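Local coordinates for protein alanine racemase (Actinobacillus succinogenes, PDB 3C3K) that is of unestablished function but has the two-lobed periplasmic binding protein-like fold, as in the ligand-binding part of LacI-type transcription regulators, at residues S75-L80 against S99-V104; P88-A93 against M244-L249; I106-A111 against Y136-H141. One frame throughout, in Å; residues are numbered along the deposited sequence.

Interaction 1 (S75-L80 against S99-V104); sequences SELPEL and STVSSV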
loop_
_atom_site.group_PDB
_atom_site.type_symbol
_atom_site.label_atom_id
_atom_site.label_comp_id
_atom_site.label_asym_id
_atom_site.label_seq_id
_atom_site.Cartn_x
_atom_site.Cartn_y
_atom_site.Cartn_z
ATOM N N SER B 75 16.314 -16.989 2.568
ATOM C CA SER B 75 17.365 -17.388 3.482
ATOM C C SER B 75 17.003 -17.351 5.002
ATOM O O SER B 75 17.794 -17.797 5.906
ATOM C CB SER B 75 18.525 -16.445 3.273
ATOM O OG SER B 75 18.161 -15.149 3.662
ATOM N N GLU B 76 15.812 -16.832 5.277
ATOM C CA GLU B 76 15.285 -16.803 6.631
ATOM C C GLU B 76 14.713 -18.168 6.990
ATOM O O GLU B 76 14.579 -18.458 8.155
ATOM C CB GLU B 76 14.177 -15.749 6.741
ATOM C CG GLU B 76 13.890 -15.319 8.200
ATOM C CD GLU B 76 12.865 -14.212 8.325
ATOM O OE1 GLU B 76 11.722 -14.374 7.776
ATOM O OE2 GLU B 76 13.197 -13.226 9.030
ATOM N N LEU B 77 14.294 -18.959 6.001
ATOM C CA LEU B 77 13.644 -20.228 6.278
ATOM C C LEU B 77 14.477 -21.121 7.202
ATOM O O LEU B 77 13.972 -21.539 8.225
ATOM C CB LEU B 77 13.248 -20.940 4.987
ATOM C CG LEU B 77 11.804 -20.924 4.471
ATOM C CD1 LEU B 77 11.065 -19.748 4.835
ATOM C CD2 LEU B 77 11.742 -21.213 2.957
ATOM N N PRO B 78 15.770 -21.381 6.860
ATOM C CA PRO B 78 16.577 -22.253 7.749
ATOM C C PRO B 78 16.773 -21.678 9.158
ATOM O O PRO B 78 16.872 -22.440 10.109
ATOM C CB PRO B 78 17.903 -22.450 6.972
ATOM C CG PRO B 78 17.980 -21.295 6.081
ATOM C CD PRO B 78 16.552 -20.969 5.671
ATOM N N GLU B 79 16.695 -20.357 9.304
ATOM C CA GLU B 79 16.842 -19.704 10.597
ATOM C C GLU B 79 15.589 -19.868 11.491
ATOM O O GLU B 79 15.637 -19.632 12.691
ATOM C CB GLU B 79 17.120 -18.231 10.357
ATOM C CG GLU B 79 18.422 -17.967 9.597
ATOM C CD GLU B 79 18.751 -16.474 9.403
ATOM O OE1 GLU B 79 19.936 -16.090 9.608
ATOM O OE2 GLU B 79 17.847 -15.677 9.037
ATOM N N LEU B 80 14.476 -20.269 10.893
ATOM C CA LEU B 80 13.236 -20.392 11.615
ATOM C C LEU B 80 12.688 -21.804 11.713
ATOM O O LEU B 80 11.651 -22.004 12.349
ATOM C CB LEU B 80 12.156 -19.493 10.993
ATOM C CG LEU B 80 12.366 -17.987 10.897
ATOM C CD1 LEU B 80 11.169 -17.344 10.077
ATOM C CD2 LEU B 80 12.570 -17.312 12.276
ATOM N N SER B 99 13.924 -26.533 -1.539
ATOM C CA SER B 99 13.460 -26.255 -0.166
ATOM C C SER B 99 12.337 -27.231 0.224
ATOM O O SER B 99 11.588 -27.668 -0.644
ATOM C CB SER B 99 13.017 -24.797 -0.063
ATOM O OG SER B 99 12.117 -24.625 0.998
ATOM N N THR B 100 12.245 -27.630 1.491
ATOM C CA THR B 100 11.142 -28.473 1.922
ATOM C C THR B 100 9.840 -27.724 2.292
ATOM O O THR B 100 8.842 -28.341 2.579
ATOM C CB THR B 100 11.528 -29.355 3.089
ATOM O OG1 THR B 100 12.039 -28.542 4.163
ATOM C CG2 THR B 100 12.592 -30.357 2.622
ATOM N N VAL B 101 9.865 -26.402 2.273
ATOM C CA VAL B 101 8.697 -25.607 2.600
ATOM C C VAL B 101 7.950 -25.326 1.324
ATOM O O VAL B 101 8.538 -24.831 0.371
ATOM C CB VAL B 101 9.131 -24.313 3.247
ATOM C CG1 VAL B 101 7.888 -23.389 3.556
ATOM C CG2 VAL B 101 9.974 -24.641 4.520
ATOM N N SER B 102 6.665 -25.683 1.291
ATOM C CA SER B 102 5.923 -25.502 0.083
ATOM C C SER B 102 5.790 -24.026 -0.226
ATOM O O SER B 102 5.733 -23.205 0.684
ATOM C CB SER B 102 4.528 -26.140 0.175
ATOM O OG SER B 102 4.655 -27.533 0.405
ATOM N N SER B 103 5.694 -23.704 -1.529
ATOM C CA SER B 103 5.776 -22.326 -1.992
ATOM C C SER B 103 4.824 -22.128 -3.145
ATOM O O SER B 103 4.411 -23.074 -3.815
ATOM C CB SER B 103 7.193 -21.975 -2.462
ATOM O OG SER B 103 7.483 -22.832 -3.545
ATOM N N VAL B 104 4.553 -20.866 -3.419
ATOM C CA VAL B 104 3.800 -20.444 -4.579
ATOM C C VAL B 104 4.391 -19.077 -5.012
ATOM O O VAL B 104 4.602 -18.198 -4.192
ATOM C CB VAL B 104 2.258 -20.404 -4.305
ATOM C CG1 VAL B 104 1.916 -19.579 -3.096
ATOM C CG2 VAL B 104 1.497 -19.802 -5.518
#
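Leu77 and Val101 form the nearest backbone pair, their CA atoms 8.2 Å apart, a spacing that only side chains bridge. Segment 75-80 enters the loosely bonded start of helix 77-84, while 99-104 is a loop leading into strand 102-105, the parallel neighbour of strand 89-92. The two side chains reach toward each other tip to tip. On the leucine, CD2 does most of the touching: it lies 4.1 Å from Val101 CB and 4.0 Å from Ser99 OG. Val101 answers with CG2, which is 4.1 Å from Leu77 CG; this methyl stands beside its own backbone N, whereas CG1 is anti to that N (chi1 177°). The leucine torsion is less regular, chi1 of -102° falling well off a staggered value, and the exact placing of its two methyls should be read with that reservation.

Ser99 OG is the polar atom at this apolar junction, and its bonding explains how it can face a methyl. It accepts from Val101 N at 3.1 Å, nearly straight at 161°, which defines an ST turn. The turn ties the hydroxyl to the valine backbone, consistent with Ser99 OG and the Val101 side chain meeting the same leucine. With 95 Å² buried in total, the contact is small.

Around it, Leu77 also packs on Trp89 and Gln91 of strand 89-92, and Val101 on Trp89. Strand 102-105 runs in the sheet between strands 89-92 and 264-266, and Val104 touches helix 239-254, whereas Leu80 is backed by helix 50-56.

Interaction 2 (P88-A93 against M244-L249); sequences PWVQCA and MKAVSL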
loop_
_atom_site.group_PDB
_atom_site.type_symbol
_atom_site.label_atom_id
_atom_site.label_comp_id
_atom_site.label_asym_id
_atom_site.label_seq_id
_atom_site.Cartn_x
_atom_site.Cartn_y
_atom_site.Cartn_z
ATOM N N PRO B 88 1.951 -25.999 10.053
ATOM C CA PRO B 88 1.687 -25.587 8.662
ATOM C C PRO B 88 2.479 -24.320 8.260
ATOM O O PRO B 88 2.492 -23.350 9.015
ATOM C CB PRO B 88 0.212 -25.278 8.657
ATOM C CG PRO B 88 -0.348 -26.206 9.739
ATOM C CD PRO B 88 0.703 -26.117 10.838
ATOM N N TRP B 89 3.163 -24.367 7.106
ATOM C CA TRP B 89 4.117 -23.319 6.697
ATOM C C TRP B 89 4.131 -23.281 5.178
ATOM O O TRP B 89 4.219 -24.329 4.515
ATOM C CB TRP B 89 5.504 -23.703 7.251
ATOM C CG TRP B 89 6.613 -22.722 7.196
ATOM C CD1 TRP B 89 6.553 -21.411 6.882
ATOM C CD2 TRP B 89 7.975 -22.978 7.602
ATOM N NE1 TRP B 89 7.789 -20.826 7.029
ATOM C CE2 TRP B 89 8.684 -21.778 7.458
ATOM C CE3 TRP B 89 8.654 -24.124 8.045
ATOM C CZ2 TRP B 89 10.070 -21.667 7.758
ATOM C CZ3 TRP B 89 10.066 -24.026 8.347
ATOM C CH2 TRP B 89 10.739 -22.799 8.222
ATOM N N VAL B 90 4.052 -22.074 4.613
ATOM C CA VAL B 90 4.065 -21.885 3.166
ATOM C C VAL B 90 4.848 -20.643 2.885
ATOM O O VAL B 90 4.691 -19.670 3.587
ATOM C CB VAL B 90 2.667 -21.685 2.560
ATOM C CG1 VAL B 90 2.760 -21.368 1.099
ATOM C CG2 VAL B 90 1.780 -22.938 2.713
ATOM N N GLN B 91 5.662 -20.673 1.834
ATOM C CA GLN B 91 6.428 -19.523 1.429
ATOM C C GLN B 91 5.841 -18.942 0.160
ATOM O O GLN B 91 5.510 -19.677 -0.780
ATOM C CB GLN B 91 7.909 -19.876 1.257
ATOM C CG GLN B 91 8.667 -18.844 0.318
ATOM C CD GLN B 91 9.385 -17.815 1.187
ATOM O OE1 GLN B 91 10.007 -18.188 2.175
ATOM N NE2 GLN B 91 9.293 -16.534 0.833
ATOM N N CYS B 92 5.652 -17.636 0.137
ATOM C CA CYS B 92 5.186 -16.915 -1.067
ATOM C C CYS B 92 6.291 -16.136 -1.728
ATOM O O CYS B 92 7.088 -15.481 -1.057
ATOM C CB CYS B 92 4.144 -15.860 -0.707
ATOM S SG CYS B 92 2.549 -16.444 -0.231
ATOM N N ALA B 93 6.293 -16.142 -3.062
ATOM C CA ALA B 93 7.092 -15.220 -3.851
ATOM C C ALA B 93 8.569 -15.466 -3.814
ATOM O O ALA B 93 9.284 -14.723 -4.400
ATOM C CB ALA B 93 6.810 -13.757 -3.476
ATOM N N MET B 244 -4.249 -16.701 -2.590
ATOM C CA MET B 244 -5.322 -17.701 -2.414
ATOM C C MET B 244 -4.688 -19.106 -2.408
ATOM O O MET B 244 -5.061 -19.969 -1.594
ATOM C CB MET B 244 -6.338 -17.568 -3.538
ATOM C CG MET B 244 -7.100 -16.254 -3.592
ATOM S SD MET B 244 -8.250 -16.060 -5.024
ATOM C CE MET B 244 -7.144 -16.277 -6.258
ATOM N N LYS B 245 -3.680 -19.299 -3.263
ATOM C CA LYS B 245 -3.044 -20.614 -3.413
ATOM C C LYS B 245 -2.212 -20.898 -2.192
ATOM O O LYS B 245 -2.187 -22.041 -1.713
ATOM C CB LYS B 245 -2.247 -20.706 -4.762
ATOM C CG LYS B 245 -1.554 -22.112 -5.057
ATOM C CD LYS B 245 -2.586 -23.249 -4.989
ATOM C CE LYS B 245 -2.495 -24.214 -6.134
ATOM N NZ LYS B 245 -3.724 -25.107 -6.191
ATOM N N ALA B 246 -1.544 -19.868 -1.642
ATOM C CA ALA B 246 -0.746 -20.058 -0.438
ATOM C C ALA B 246 -1.644 -20.602 0.672
ATOM O O ALA B 246 -1.349 -21.618 1.265
ATOM C CB ALA B 246 0.044 -18.770 -0.037
ATOM N N VAL B 247 -2.809 -20.012 0.864
ATOM C CA VAL B 247 -3.778 -20.539 1.834
ATOM C C VAL B 247 -4.212 -21.941 1.572
ATOM O O VAL B 247 -4.262 -22.749 2.532
ATOM C CB VAL B 247 -5.009 -19.614 1.987
ATOM C CG1 VAL B 247 -6.072 -20.249 2.928
ATOM C CG2 VAL B 247 -4.533 -18.286 2.489
ATOM N N SER B 248 -4.526 -22.237 0.307
ATOM C CA SER B 248 -4.841 -23.580 -0.117
ATOM C C SER B 248 -3.797 -24.616 0.254
ATOM O O SER B 248 -4.164 -25.727 0.673
ATOM C CB SER B 248 -5.095 -23.655 -1.617
ATOM O OG SER B 248 -6.452 -23.287 -1.787
ATOM N N LEU B 249 -2.528 -24.233 0.107
ATOM C CA LEU B 249 -1.429 -25.105 0.481
ATOM C C LEU B 249 -1.329 -25.240 1.996
ATOM O O LEU B 249 -0.968 -26.350 2.526
ATOM C CB LEU B 249 -0.104 -24.629 -0.148
ATOM C CG LEU B 249 0.039 -24.574 -1.686
ATOM C CD1 LEU B 249 1.450 -24.036 -2.115
ATOM C CD2 LEU B 249 -0.183 -25.946 -2.230
#
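Val90 meets the helix with both of its methyls, each on a different part of the helical surface. CG1, anti to the backbone N (chi1 175°), comes against Ala246 CB at 3.9 Å. CG2 lies beside the N and is directed to the following turn, 3.8 Å from Leu249 CB and 3.7 Å from the carbonyl oxygen of Ala246. The valine thus fits over the surface between two helix residues three apart. Its side chain crosses that of Leu249 at about a right angle; the leucine touches with its CB, and its branched end is not what meets the valine.

Two residues further along the strand, Cys92 adds the tightest approach, SG to Ala246 CB at 3.4 Å. The small alanine is consequently met from two directions, by a sulfur and by a methyl, and its small side chain is consistent with the close backbones: the CA atoms of Val90 and Ala246 are 6.3 Å apart. All four touching residues are buried, and 172 Å² is covered in total.

The strand's other side chains confirm the alternation. Trp89 and Gln91 have their CB atoms directed away from the helix, toward helix 77-84. Gln91 NE2 donates to Cys92 O at 3.1 Å, approaching from 48° out of the carbonyl plane, and it bonds to Asp72 O as well.

The axes of strand 89-92 and helix 244-249 pass 8.2 Å apart at 160°, close to antiparallel. Such a helix lying against a central parallel strand, with another helix on the opposite face, is characteristic of the three-layer alpha/beta/alpha sandwich that forms each lobe of this fold.

Interaction 3 (I106-A111 against Y136-H141); sequences IDDVAA and YQYAQH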
loop_
_atom_site.group_PDB
_atom_site.type_symbol
_atom_site.label_atom_id
_atom_site.label_comp_id
_atom_site.label_asym_id
_atom_site.label_seq_id
_atom_site.Cartn_x
_atom_site.Cartn_y
_atom_site.Cartn_z
ATOM N N ILE B 106 5.977 -16.886 -9.035
ATOM C CA ILE B 106 6.229 -16.965 -10.450
ATOM C C ILE B 106 7.688 -17.391 -10.662
ATOM O O ILE B 106 8.462 -17.498 -9.692
ATOM C CB ILE B 106 6.010 -15.573 -11.143
ATOM C CG1 ILE B 106 7.087 -14.565 -10.669
ATOM C CG2 ILE B 106 4.555 -15.105 -10.925
ATOM C CD1 ILE B 106 7.316 -13.365 -11.558
ATOM N N ASP B 107 8.064 -17.588 -11.939
ATOM C CA ASP B 107 9.461 -17.836 -12.306
ATOM C C ASP B 107 10.145 -16.492 -12.643
ATOM O O ASP B 107 10.029 -15.994 -13.741
ATOM C CB ASP B 107 9.504 -18.754 -13.540
ATOM C CG ASP B 107 10.910 -19.119 -13.959
ATOM O OD1 ASP B 107 11.911 -18.467 -13.607
ATOM O OD2 ASP B 107 11.031 -20.082 -14.697
ATOM N N ASP B 108 10.903 -15.949 -11.705
ATOM C CA ASP B 108 11.537 -14.657 -11.854
ATOM C C ASP B 108 12.606 -14.631 -12.917
ATOM O O ASP B 108 12.826 -13.596 -13.577
ATOM C CB ASP B 108 12.078 -14.193 -10.523
ATOM C CG ASP B 108 10.958 -13.683 -9.607
ATOM O OD1 ASP B 108 10.322 -12.737 -10.046
ATOM O OD2 ASP B 108 10.663 -14.252 -8.544
ATOM N N VAL B 109 13.324 -15.729 -13.058
ATOM C CA VAL B 109 14.392 -15.773 -14.088
ATOM C C VAL B 109 13.802 -15.750 -15.452
ATOM O O VAL B 109 14.248 -14.966 -16.244
ATOM C CB VAL B 109 15.305 -16.993 -13.946
ATOM C CG1 VAL B 109 16.407 -17.005 -15.080
ATOM C CG2 VAL B 109 15.982 -16.880 -12.670
ATOM N N ALA B 110 12.744 -16.534 -15.717
ATOM C CA ALA B 110 12.153 -16.521 -17.059
ATOM C C ALA B 110 11.529 -15.156 -17.390
ATOM O O ALA B 110 11.695 -14.671 -18.515
ATOM C CB ALA B 110 11.087 -17.641 -17.267
ATOM N N ALA B 111 10.795 -14.556 -16.447
ATOM C CA ALA B 111 10.213 -13.224 -16.669
ATOM C C ALA B 111 11.274 -12.173 -16.948
ATOM O O ALA B 111 11.057 -11.380 -17.832
ATOM C CB ALA B 111 9.371 -12.793 -15.492
ATOM N N TYR B 136 16.475 -10.749 -0.888
ATOM C CA TYR B 136 15.411 -11.568 -1.509
ATOM C C TYR B 136 15.875 -12.309 -2.745
ATOM O O TYR B 136 16.518 -11.720 -3.657
ATOM C CB TYR B 136 14.199 -10.734 -1.815
ATOM C CG TYR B 136 13.550 -10.163 -0.565
ATOM C CD1 TYR B 136 14.035 -8.997 0.041
ATOM C CD2 TYR B 136 12.433 -10.798 0.014
ATOM C CE1 TYR B 136 13.434 -8.504 1.227
ATOM C CE2 TYR B 136 11.818 -10.290 1.153
ATOM C CZ TYR B 136 12.299 -9.158 1.752
ATOM O OH TYR B 136 11.674 -8.675 2.910
ATOM N N GLN B 137 15.559 -13.608 -2.799
ATOM C CA GLN B 137 16.067 -14.406 -3.917
ATOM C C GLN B 137 15.415 -13.880 -5.190
ATOM O O GLN B 137 16.031 -13.845 -6.261
ATOM C CB GLN B 137 15.847 -15.920 -3.735
ATOM C CG GLN B 137 16.632 -16.752 -4.741
ATOM C CD GLN B 137 16.337 -18.251 -4.724
ATOM O OE1 GLN B 137 17.235 -19.028 -4.429
ATOM N NE2 GLN B 137 15.101 -18.662 -5.068
ATOM N N TYR B 138 14.186 -13.405 -5.105
ATOM C CA TYR B 138 13.668 -12.909 -6.351
ATOM C C TYR B 138 14.491 -11.698 -6.845
ATOM O O TYR B 138 14.635 -11.510 -8.029
ATOM C CB TYR B 138 12.192 -12.588 -6.303
ATOM C CG TYR B 138 11.746 -11.645 -5.212
ATOM C CD1 TYR B 138 11.885 -10.245 -5.327
ATOM C CD2 TYR B 138 11.055 -12.149 -4.090
ATOM C CE1 TYR B 138 11.412 -9.391 -4.271
ATOM C CE2 TYR B 138 10.597 -11.324 -3.082
ATOM C CZ TYR B 138 10.747 -9.962 -3.193
ATOM O OH TYR B 138 10.198 -9.213 -2.149
ATOM N N ALA B 139 15.022 -10.880 -5.946
ATOM C CA ALA B 139 15.783 -9.733 -6.450
ATOM C C ALA B 139 17.101 -10.208 -7.051
ATOM O O ALA B 139 17.614 -9.615 -8.031
ATOM C CB ALA B 139 15.993 -8.651 -5.381
ATOM N N GLN B 140 17.645 -11.281 -6.492
ATOM C CA GLN B 140 18.887 -11.884 -7.027
ATOM C C GLN B 140 18.637 -12.488 -8.438
ATOM O O GLN B 140 19.428 -12.300 -9.368
ATOM C CB GLN B 140 19.351 -12.964 -6.078
ATOM C CG GLN B 140 19.881 -12.436 -4.665
ATOM C CD GLN B 140 20.077 -13.602 -3.730
ATOM O OE1 GLN B 140 20.523 -14.623 -4.159
ATOM N NE2 GLN B 140 19.675 -13.472 -2.489
ATOM N N HIS B 141 17.518 -13.178 -8.591
ATOM C CA HIS B 141 17.188 -13.863 -9.837
ATOM C C HIS B 141 16.910 -12.844 -10.938
ATOM O O HIS B 141 17.226 -13.082 -12.130
ATOM C CB HIS B 141 15.893 -14.671 -9.663
ATOM C CG HIS B 141 16.092 -15.991 -8.995
ATOM N ND1 HIS B 141 17.340 -16.541 -8.780
ATOM C CD2 HIS B 141 15.204 -16.868 -8.487
ATOM C CE1 HIS B 141 17.211 -17.710 -8.186
ATOM N NE2 HIS B 141 15.921 -17.945 -8.020
#
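The imidazole of His141 is covered on opposite faces by Val109 and Gln137. On one side Val109 CG2 sits 4.2 Å from the ring centroid, 28° off the normal, a CH-pi contact across the segments; on the other, Gln137 CG from the preceding helical turn is 3.5 Å above the plane, offset toward the rim. The valine and histidine side chains cross at roughly a right angle, and the same methyl also meets CB and CG of the histidine.

The second flat group, the ring of Tyr138, carries Tyr136 CB over the centre of one face, 3.7 Å above its plane. Asp108 approaches this ring obliquely: the two side chains lie side by side and point the same way, with carboxylate and ring planes 42° apart. Contact is really made at the base of the tyrosine, where Asp108 OD2 is 3.2 Å from Tyr138 CB. The tyrosine CG lies between backbone N and carbonyl carbon (chi1 54°), turning the phenol away from the aspartate helix; its side chain comes within about 3 Å of a bound glycerol, nearest atoms, probably from the crystallisation liquor. Asp108 CB also packs on His141 CB at 3.9 Å.

Both segments hold the first turns of helices, 108-121 and 137-152, which precede and follow strand 127-131 of the second parallel sheet. Asp107 N-caps the former, its OD1 accepting from Ala110 N at 3.0 Å.

Between the segments themselves the contacts are van der Waals and CH-pi; the polar tie of the two helices is the salt bridge from Asp108 OD1 to Arg142, the next residue of helix 137-152. The aspartate's place in the first turn of helix 108-121 would probably stabilise its charge as well, while OD2 rests against Tyr138 CB.

From the N terminus, 75-80 comes first, then 88-93 and 99-104, where interaction 1 closes a loop of 18 residues. Since 88-93 lies inside that loop and its partner 244-249 far beyond it, interactions 1 and 2 cross. The two share one parallel sheet: Ser102 O lies 2.8 Å from Gln91 N, probably a hydrogen bond between adjacent strands, and helices 77-84 and 239-254 cover its opposite faces. Interaction 3, beginning right after strand 102-105, spans 24 residues and is nested within the 150-residue loop of interaction 2. It joins two helix starts near the chain's centre, and Tyr138 there packs on Ala93.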